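Local coordinates for protein serine proteinase inhibitor 1 (PDB 6BJ5) that inhibits serine proteases as a poxviral member of the serpin family and is important in the virulence of myxoma virus, at residues L47-G52 with S96-S101. Sequence-based numbering, arbitrary orientation.
Sequences LRIAAG and SRFNTS
I49, near the end of helix 37-49, meets R97 and F98, near the end of helix 88-98. It is the one residue of 47-52 that touches 96-101, and the two carbons of its longer branch, CG1 and CD1, have different partners. CD1 lies over one face of the R97 guanidinium, displaced toward its rim, 3.3 Å from R97 NH1. CG1 comes to the edge of the F98 ring, close to the ring plane, with I49 CG1 to F98 CZ at 3.9 Å. The I49 chain places CG1 beside the backbone N (chi1 -60°), which sends this branch and its CD1 toward the other helix.

R97 CB sits over the centre of one face of the F98 ring, and the R97 chain then bends at chi3 (36°). The flat guanidinium ends across from I49, the two side chains arriving from opposite directions. The tight part of the contact is therefore the longer I49 branch, with its CD1 methyl on the guanidinium and its CG1 methylene at the ring edge. No hydrogen bond joins the two segments.

Beyond these three residues the two segments do not touch. They bury just 122 Å² between them, and the nearest CA atoms, I49 and R97, are 9.5 Å apart. The contact is at the surface, and I49, R97 and F98 are all partly exposed. The R97 guanidinium has weak polar links: R97 NH2 to the carbonyl O of E63, and R97 NH1 in a long ion pair with E93.

The contact joins two helices of the serpin fold, and its centre lies about 19 Å from the centre of the chain. I49 also touches E93, while A50 packs on F90 and the F98 ring meets F94, all on helix 88-98. At N99, with positive phi, the chain turns out of helical geometry. On the way to edge strand 103-105 of the large mixed sheet, T100 OG1 hydrogen-bonds to E77 of strand 73-81.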
# COMPACT_ATOMS: atom_id res chain seq x y z
N LEU A 47 -14.38 -6.70 4.56
CA LEU A 47 -15.63 -5.93 4.53
C LEU A 47 -16.70 -6.62 3.71
O LEU A 47 -17.90 -6.41 3.93
CB LEU A 47 -15.37 -4.55 3.92
CG LEU A 47 -16.55 -3.57 3.89
CD1 LEU A 47 -16.98 -3.22 5.29
CD2 LEU A 47 -16.20 -2.30 3.15
N ARG A 48 -16.28 -7.46 2.78
CA ARG A 48 -17.18 -8.10 1.85
C ARG A 48 -17.93 -9.25 2.52
O ARG A 48 -19.08 -9.53 2.17
CB ARG A 48 -16.33 -8.51 0.65
CG ARG A 48 -17.01 -9.16 -0.46
CD ARG A 48 -16.01 -9.38 -1.58
NE ARG A 48 -16.55 -10.42 -2.43
CZ ARG A 48 -17.49 -10.22 -3.34
NH1 ARG A 48 -18.00 -8.99 -3.53
NH2 ARG A 48 -17.94 -11.25 -4.04
N ILE A 49 -17.31 -9.90 3.50
CA ILE A 49 -17.97 -10.97 4.24
C ILE A 49 -19.16 -10.43 5.02
O ILE A 49 -20.07 -11.18 5.35
CB ILE A 49 -16.94 -11.63 5.19
CG1 ILE A 49 -15.77 -12.22 4.39
CG2 ILE A 49 -17.58 -12.72 6.04
CD1 ILE A 49 -16.20 -13.30 3.43
N ALA A 50 -19.20 -9.13 5.27
CA ALA A 50 -20.31 -8.52 5.97
C ALA A 50 -21.39 -7.96 5.04
O ALA A 50 -22.50 -7.67 5.51
CB ALA A 50 -19.80 -7.39 6.88
N ALA A 51 -21.09 -7.79 3.76
CA ALA A 51 -22.00 -7.09 2.86
C ALA A 51 -22.95 -8.06 2.15
O ALA A 51 -22.74 -9.28 2.11
CB ALA A 51 -21.22 -6.29 1.82
N GLY A 52 -24.04 -7.51 1.62
CA GLY A 52 -24.94 -8.28 0.80
C GLY A 52 -25.48 -7.44 -0.34
O GLY A 52 -25.35 -6.20 -0.35
N SER A 96 -13.72 -18.42 11.15
CA SER A 96 -13.22 -19.57 10.39
C SER A 96 -12.36 -19.17 9.21
O SER A 96 -11.54 -19.97 8.74
CB SER A 96 -14.38 -20.43 9.89
OG SER A 96 -15.20 -19.70 9.01
N ARG A 97 -12.58 -17.98 8.67
CA ARG A 97 -11.88 -17.57 7.47
C ARG A 97 -10.65 -16.73 7.73
O ARG A 97 -9.75 -16.72 6.88
CB ARG A 97 -12.82 -16.76 6.58
CG ARG A 97 -14.00 -17.51 6.18
CD ARG A 97 -14.66 -16.72 5.12
NE ARG A 97 -13.64 -16.09 4.29
CZ ARG A 97 -13.79 -15.86 3.00
NH1 ARG A 97 -14.92 -16.21 2.39
NH2 ARG A 97 -12.80 -15.28 2.33
N PHE A 98 -10.56 -16.03 8.86
CA PHE A 98 -9.42 -15.17 9.13
C PHE A 98 -8.71 -15.55 10.42
O PHE A 98 -7.92 -14.74 10.93
CB PHE A 98 -9.84 -13.70 9.14
CG PHE A 98 -10.64 -13.33 7.94
CD1 PHE A 98 -11.99 -13.05 8.05
CD2 PHE A 98 -10.04 -13.25 6.70
CE1 PHE A 98 -12.74 -12.71 6.93
CE2 PHE A 98 -10.78 -12.93 5.58
CZ PHE A 98 -12.14 -12.65 5.70
N ASN A 99 -9.00 -16.73 10.96
CA ASN A 99 -8.31 -17.25 12.13
C ASN A 99 -8.26 -16.21 13.24
O ASN A 99 -7.23 -16.01 13.89
CB ASN A 99 -6.90 -17.72 11.77
CG ASN A 99 -6.37 -18.77 12.74
OD1 ASN A 99 -7.12 -19.63 13.21
ND2 ASN A 99 -5.08 -18.69 13.05
N THR A 100 -9.37 -15.50 13.43
CA THR A 100 -9.43 -14.46 14.45
C THR A 100 -10.90 -14.15 14.71
O THR A 100 -11.75 -14.34 13.84
CB THR A 100 -8.67 -13.20 14.02
OG1 THR A 100 -8.51 -12.33 15.14
CG2 THR A 100 -9.43 -12.44 12.94
N SER A 101 -11.18 -13.70 15.93
CA SER A 101 -12.55 -13.45 16.36
C SER A 101 -12.83 -11.96 16.42
O SER A 101 -11.94 -11.16 16.74
CB SER A 101 -12.84 -14.08 17.73
OG SER A 101 -13.00 -15.48 17.60